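Long-range contacts in putative uncharacterized protein (Aquifex aeolicus, PDB 3ME7), which probably binds copper and serves in electron transport or copper delivery, as a thioredoxin-fold member of the SCO1/2 family with a redox-active disulfide: residues A[27-32]-A[64-69]; A[37-42]-A[78-83]. One frame throughout, in Å; residues are numbered along the deposited sequence.

Contact 1 of 2, residues A[27-32]-A[64-69]; sequences KGKPII and DFWVIT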
loop_
_atom_site.group_PDB
_atom_site.type_symbol
_atom_site.label_atom_id
_atom_site.label_comp_id
_atom_site.label_asym_id
_atom_site.label_seq_id
_atom_site.Cartn_x
_atom_site.Cartn_y
_atom_site.Cartn_z
ATOM N N LYS A 27 -11.747 3.059 -5.930
ATOM C CA LYS A 27 -12.885 2.466 -5.224
ATOM C C LYS A 27 -13.485 1.318 -6.029
ATOM O O LYS A 27 -13.440 1.324 -7.267
ATOM C CB LYS A 27 -13.959 3.512 -4.907
ATOM C CG LYS A 27 -13.630 4.356 -3.693
ATOM C CD LYS A 27 -14.755 5.357 -3.420
ATOM C CE LYS A 27 -14.346 6.351 -2.363
ATOM N NZ LYS A 27 -15.423 7.343 -2.073
ATOM N N GLY A 28 -14.065 0.357 -5.320
ATOM C CA GLY A 28 -14.808 -0.737 -5.974
ATOM C C GLY A 28 -14.140 -2.091 -5.828
ATOM O O GLY A 28 -14.739 -3.121 -6.144
ATOM N N LYS A 29 -12.890 -2.093 -5.358
ATOM C CA LYS A 29 -12.158 -3.318 -5.024
ATOM C C LYS A 29 -11.374 -3.046 -3.742
ATOM O O LYS A 29 -10.992 -1.881 -3.487
ATOM C CB LYS A 29 -11.128 -3.670 -6.109
ATOM C CG LYS A 29 -11.607 -3.670 -7.559
ATOM C CD LYS A 29 -10.443 -4.027 -8.482
ATOM C CE LYS A 29 -10.806 -3.828 -9.945
ATOM N NZ LYS A 29 -11.769 -4.841 -10.451
ATOM N N PRO A 30 -11.075 -4.102 -2.945
ATOM C CA PRO A 30 -10.129 -3.912 -1.842
ATOM C C PRO A 30 -8.771 -3.398 -2.340
ATOM O O PRO A 30 -8.371 -3.658 -3.491
ATOM C CB PRO A 30 -9.955 -5.317 -1.271
ATOM C CG PRO A 30 -11.224 -6.025 -1.625
ATOM C CD PRO A 30 -11.558 -5.499 -2.995
ATOM N N ILE A 31 -8.117 -2.619 -1.492
ATOM C CA ILE A 31 -6.832 -2.018 -1.830
ATOM C C ILE A 31 -5.794 -2.435 -0.805
ATOM O O ILE A 31 -5.993 -2.285 0.401
ATOM C CB ILE A 31 -6.945 -0.488 -1.884
ATOM C CG1 ILE A 31 -7.899 -0.082 -3.017
ATOM C CG2 ILE A 31 -5.562 0.129 -2.103
ATOM C CD1 ILE A 31 -8.567 1.258 -2.812
ATOM N N ILE A 32 -4.677 -2.966 -1.295
ATOM C CA ILE A 32 -3.548 -3.314 -0.421
ATOM C C ILE A 32 -2.464 -2.241 -0.602
ATOM O O ILE A 32 -1.926 -2.083 -1.695
ATOM C CB ILE A 32 -3.002 -4.713 -0.748
ATOM C CG1 ILE A 32 -4.084 -5.780 -0.497
ATOM C CG2 ILE A 32 -1.755 -5.019 0.064
ATOM C CD1 ILE A 32 -3.675 -7.206 -0.950
ATOM N N ASP A 64 -9.128 -8.752 -8.506
ATOM C CA ASP A 64 -9.665 -9.089 -7.196
ATOM C C ASP A 64 -9.433 -7.988 -6.170
ATOM O O ASP A 64 -10.187 -7.856 -5.217
ATOM C CB ASP A 64 -9.080 -10.413 -6.710
ATOM C CG ASP A 64 -9.486 -11.575 -7.596
ATOM O OD1 ASP A 64 -10.710 -11.831 -7.695
ATOM O OD2 ASP A 64 -8.586 -12.179 -8.212
ATOM N N PHE A 65 -8.373 -7.208 -6.380
ATOM C CA PHE A 65 -7.975 -6.132 -5.472
ATOM C C PHE A 65 -6.928 -5.315 -6.188
ATOM O O PHE A 65 -6.350 -5.787 -7.160
ATOM C CB PHE A 65 -7.406 -6.707 -4.157
ATOM C CG PHE A 65 -6.421 -7.839 -4.344
ATOM C CD1 PHE A 65 -5.093 -7.592 -4.708
ATOM C CD2 PHE A 65 -6.825 -9.155 -4.127
ATOM C CE1 PHE A 65 -4.189 -8.645 -4.854
ATOM C CE2 PHE A 65 -5.931 -10.211 -4.285
ATOM C CZ PHE A 65 -4.621 -9.968 -4.658
ATOM N N TRP A 66 -6.674 -4.096 -5.709
ATOM C CA TRP A 66 -5.546 -3.288 -6.183
ATOM C C TRP A 66 -4.393 -3.511 -5.217
ATOM O O TRP A 66 -4.616 -3.658 -4.017
ATOM C CB TRP A 66 -5.909 -1.790 -6.176
ATOM C CG TRP A 66 -6.979 -1.426 -7.178
ATOM C CD1 TRP A 66 -8.277 -1.062 -6.899
ATOM C CD2 TRP A 66 -6.845 -1.390 -8.605
ATOM N NE1 TRP A 66 -8.955 -0.808 -8.079
ATOM C CE2 TRP A 66 -8.105 -1.002 -9.133
ATOM C CE3 TRP A 66 -5.788 -1.655 -9.492
ATOM C CZ2 TRP A 66 -8.336 -0.868 -10.508
ATOM C CZ3 TRP A 66 -6.016 -1.511 -10.871
ATOM C CH2 TRP A 66 -7.284 -1.123 -11.357
ATOM N N VAL A 67 -3.172 -3.522 -5.739
ATOM C CA VAL A 67 -1.989 -3.441 -4.897
ATOM C C VAL A 67 -1.299 -2.132 -5.234
ATOM O O VAL A 67 -1.021 -1.842 -6.403
ATOM C CB VAL A 67 -1.012 -4.615 -5.096
ATOM C CG1 VAL A 67 0.052 -4.594 -4.005
ATOM C CG2 VAL A 67 -1.774 -5.946 -5.026
ATOM N N ILE A 68 -1.061 -1.334 -4.197
ATOM C CA ILE A 68 -0.424 -0.024 -4.353
ATOM C C ILE A 68 0.795 0.089 -3.475
ATOM O O ILE A 68 0.689 0.269 -2.245
ATOM C CB ILE A 68 -1.398 1.146 -4.060
ATOM C CG1 ILE A 68 -2.698 1.018 -4.884
ATOM C CG2 ILE A 68 -0.692 2.514 -4.253
ATOM C CD1 ILE A 68 -2.570 1.088 -6.419
ATOM N N THR A 69 1.958 -0.057 -4.100
ATOM C CA THR A 69 3.209 0.272 -3.423
ATOM C C THR A 69 3.389 1.771 -3.552
ATOM O O THR A 69 3.311 2.324 -4.655
ATOM C CB THR A 69 4.395 -0.467 -4.069
ATOM O OG1 THR A 69 4.267 -1.875 -3.826
ATOM C CG2 THR A 69 5.729 0.001 -3.484
HETATM O O HOH W 1 -11.755 -0.165 -8.944
#

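Contact 2 of 2, residues A[37-42]-A[78-83]; sequences YTHCRA and LEDIKR. With SO4 (sulfate ion), chain C.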
loop_
_atom_site.group_PDB
_atom_site.type_symbol
_atom_site.label_atom_id
_atom_site.label_comp_id
_atom_site.label_asym_id
_atom_site.label_seq_id
_atom_site.Cartn_x
_atom_site.Cartn_y
_atom_site.Cartn_z
ATOM N N TYR A 37 10.273 3.283 0.688
ATOM C CA TYR A 37 10.935 4.344 -0.083
ATOM C C TYR A 37 11.934 3.720 -1.046
ATOM O O TYR A 37 12.382 2.603 -0.817
ATOM C CB TYR A 37 11.565 5.447 0.783
ATOM C CG TYR A 37 12.621 5.018 1.774
ATOM C CD1 TYR A 37 12.283 4.329 2.939
ATOM C CD2 TYR A 37 13.954 5.368 1.582
ATOM C CE1 TYR A 37 13.236 3.984 3.860
ATOM C CE2 TYR A 37 14.925 5.013 2.506
ATOM C CZ TYR A 37 14.558 4.321 3.635
ATOM O OH TYR A 37 15.514 3.959 4.554
ATOM N N THR A 38 12.240 4.416 -2.137
ATOM C CA THR A 38 12.867 3.738 -3.285
ATOM C C THR A 38 14.341 3.432 -3.072
ATOM O O THR A 38 14.873 2.506 -3.683
ATOM C CB THR A 38 12.618 4.436 -4.657
ATOM O OG1 THR A 38 13.338 5.671 -4.737
ATOM C CG2 THR A 38 11.125 4.665 -4.903
ATOM N N HIS A 39 14.985 4.197 -2.195
ATOM C CA HIS A 39 16.390 3.963 -1.882
ATOM C C HIS A 39 16.554 3.108 -0.631
ATOM O O HIS A 39 17.647 2.976 -0.105
ATOM C CB HIS A 39 17.136 5.286 -1.744
ATOM C CG HIS A 39 17.230 6.054 -3.021
ATOM N ND1 HIS A 39 18.136 5.739 -4.011
ATOM C CD2 HIS A 39 16.545 7.134 -3.464
ATOM C CE1 HIS A 39 17.995 6.585 -5.018
ATOM N NE2 HIS A 39 17.037 7.443 -4.710
ATOM N N CYS A 40 15.457 2.498 -0.180
ATOM C CA CYS A 40 15.429 1.691 1.039
ATOM C C CYS A 40 16.048 0.316 0.765
ATOM O O CYS A 40 15.478 -0.504 0.041
ATOM C CB CYS A 40 13.969 1.573 1.467
ATOM S SG CYS A 40 13.465 0.656 2.957
ATOM N N ARG A 41 17.221 0.068 1.331
ATOM C CA ARG A 41 17.886 -1.218 1.101
ATOM C C ARG A 41 17.740 -2.221 2.242
ATOM O O ARG A 41 18.222 -3.352 2.138
ATOM C CB ARG A 41 19.353 -1.019 0.724
ATOM C CG ARG A 41 19.524 -0.695 -0.758
ATOM C CD ARG A 41 20.967 -0.545 -1.150
ATOM N NE ARG A 41 21.638 0.513 -0.390
ATOM C CZ ARG A 41 22.688 0.324 0.409
ATOM N NH1 ARG A 41 23.218 -0.885 0.564
ATOM N NH2 ARG A 41 23.220 1.354 1.054
ATOM N N ALA A 42 17.066 -1.814 3.315
ATOM C CA ALA A 42 16.929 -2.670 4.496
ATOM C C ALA A 42 15.584 -3.399 4.554
ATOM O O ALA A 42 15.462 -4.526 4.076
ATOM C CB ALA A 42 17.189 -1.861 5.786
ATOM N N LEU A 78 9.302 10.459 -10.311
ATOM C CA LEU A 78 8.787 9.443 -11.241
ATOM C C LEU A 78 9.892 8.499 -11.710
ATOM O O LEU A 78 9.687 7.299 -11.801
ATOM C CB LEU A 78 8.074 10.105 -12.421
ATOM C CG LEU A 78 6.790 10.847 -12.031
ATOM C CD1 LEU A 78 6.196 11.541 -13.247
ATOM C CD2 LEU A 78 5.768 9.911 -11.422
ATOM N N GLU A 79 11.076 9.048 -11.974
ATOM C CA GLU A 79 12.246 8.240 -12.305
ATOM C C GLU A 79 12.533 7.190 -11.222
ATOM O O GLU A 79 12.754 6.016 -11.523
ATOM C CB GLU A 79 13.446 9.184 -12.502
ATOM C CG GLU A 79 14.787 8.526 -12.753
ATOM C CD GLU A 79 15.900 9.552 -12.929
ATOM O OE1 GLU A 79 16.310 10.183 -11.923
ATOM O OE2 GLU A 79 16.369 9.722 -14.068
ATOM N N ASP A 80 12.505 7.635 -9.969
ATOM C CA ASP A 80 12.750 6.748 -8.826
ATOM C C ASP A 80 11.735 5.613 -8.716
ATOM O O ASP A 80 12.121 4.464 -8.477
ATOM C CB ASP A 80 12.774 7.529 -7.515
ATOM C CG ASP A 80 13.944 8.478 -7.421
ATOM O OD1 ASP A 80 15.088 8.062 -7.688
ATOM O OD2 ASP A 80 13.726 9.647 -7.074
ATOM N N ILE A 81 10.445 5.933 -8.862
ATOM C CA ILE A 81 9.433 4.883 -8.723
ATOM C C ILE A 81 9.405 3.923 -9.912
ATOM O O ILE A 81 9.093 2.746 -9.743
ATOM C CB ILE A 81 8.021 5.411 -8.354
ATOM C CG1 ILE A 81 7.516 6.454 -9.358
ATOM C CG2 ILE A 81 8.009 5.917 -6.908
ATOM C CD1 ILE A 81 6.026 6.749 -9.185
ATOM N N LYS A 82 9.724 4.433 -11.100
ATOM C CA LYS A 82 9.877 3.590 -12.284
ATOM C C LYS A 82 11.019 2.589 -12.090
ATOM O O LYS A 82 10.886 1.408 -12.423
ATOM C CB LYS A 82 10.117 4.453 -13.527
ATOM C CG LYS A 82 10.126 3.668 -14.834
ATOM C CD LYS A 82 8.847 2.878 -14.973
ATOM C CE LYS A 82 8.885 1.940 -16.164
ATOM N NZ LYS A 82 7.777 0.952 -16.103
ATOM N N ARG A 83 12.140 3.070 -11.563
ATOM C CA ARG A 83 13.272 2.186 -11.224
ATOM C C ARG A 83 12.844 1.086 -10.223
ATOM O O ARG A 83 13.141 -0.099 -10.416
ATOM C CB ARG A 83 14.433 3.018 -10.670
ATOM C CG ARG A 83 15.788 2.280 -10.584
ATOM C CD ARG A 83 16.845 3.118 -9.835
ATOM N NE ARG A 83 16.443 3.324 -8.443
ATOM C CZ ARG A 83 16.203 4.506 -7.876
ATOM N NH1 ARG A 83 16.342 5.631 -8.564
ATOM N NH2 ARG A 83 15.803 4.557 -6.615
HETATM S S SO4 C . 8.402 14.251 -10.625
HETATM O O1 SO4 C . 7.898 13.382 -9.568
HETATM O O2 SO4 C . 7.281 14.877 -11.308
HETATM O O3 SO4 C . 9.290 15.266 -10.051
HETATM O O4 SO4 C . 9.141 13.446 -11.599
HETATM O O HOH W 2 14.959 1.107 -6.537
HETATM O O HOH W 3 17.277 9.342 -6.718
#

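Contact 1 of 2, residues A[27-32]-A[64-69]
K29 lies over one face of the W66 indole: its CD stands 3.9 Å from the centroid of the five-membered ring, 26° off the ring normal, a CH-pi contact displaced toward the rim. An extended chi2 (179°) sets CD there, and an extended chi3 (-171°) carries CE on to the rim of the six-membered ring, 3.9 Å from W66 CZ2; the chain then bends at chi4, and NZ hydrogen-bonds to K63 O. I31 CG1 meets the indole at its edge, 4.0 Å from W66 CD1. In the ring plane, W66 NE1 donates to a water that in turn donates to K27 O. An alanine in place of W66 would probably leave the K29 methylenes without their flat partner and this water without its indole donor. I32 CD1 sits over one face of F65, 4.0 Å from F65 CD1.

Three backbone bonds set this parallel register, each with an N-O distance of 2.8 Å: W66 N to P30 O, I32 N to W66 O, and I68 N to I32 O. The bridged pairs I31-W66 and I32-V67 put their side chains on alternate faces. The strands are the parallel pair of a beta-alpha-beta crossover through helix 43-52, part of the thioredoxin-like fold. I31 also makes backbone hydrogen bonds with L133, and V67 with G94 and K96, while helices 55-58 and 150-160 pack against F65.

Contact 2 of 2, residues A[37-42]-A[78-83]
T38 and H39 meet the helix through D80, I81 and R83. Apolar contact comes from T38 CG2, which approaches I81 CG2 at 3.9 Å. T38 OG1, placed between the backbone N and the carbonyl carbon (chi1 70°), lies 3.4 Å from D80 CB.

Charge enters through a salt bridge within the helix, one turn apart: R83 NH1 donates to D80 OD1 at 2.9 Å, on that oxygen's anti lone pair. The same guanidinium reaches the loop: R83 NH2 lies over one face of the H39 imidazole, off-centre and 3.4 Å from H39 CE1, with the two planes 37° apart.

Two waters also bridge the segments. One joins H39 NE2, 2.8 Å away, to D80 OD1, so that D80 OD1 receives both this water and the arginine. The other donates to T38 O and accepts from R83 NE. D80 OD2 bonds to T77 N, just ahead of the helix.

The type I turn Y37-C40 leads into the C40-C44 disulfide of a CxxxC motif. Both cysteines are predicted copper ligands along with H126, making this the flank of the probable SCO metal site in a thioredoxin-like fold.

From the N terminus, the chain enters contact 1 at 27-32, runs on through strand 31-36 and reaches the loop 37-42 of contact 2. Helices 43-52 and 55-58 follow before 64-69 returns beside 27-32, closing the first loop with strand 66-71 parallel to strand 31-36. That strand leads to helix 78-87, whose first turns meet 37-42 and close the second. The segments alternate, so the two loops cross rather than nest. Contact 1 joins neighbouring strands near their N-terminal ends; contact 2 joins the loop beyond one strand to the helix after the other. Their centres are 21 Å apart, on opposite sides of the chain's centre.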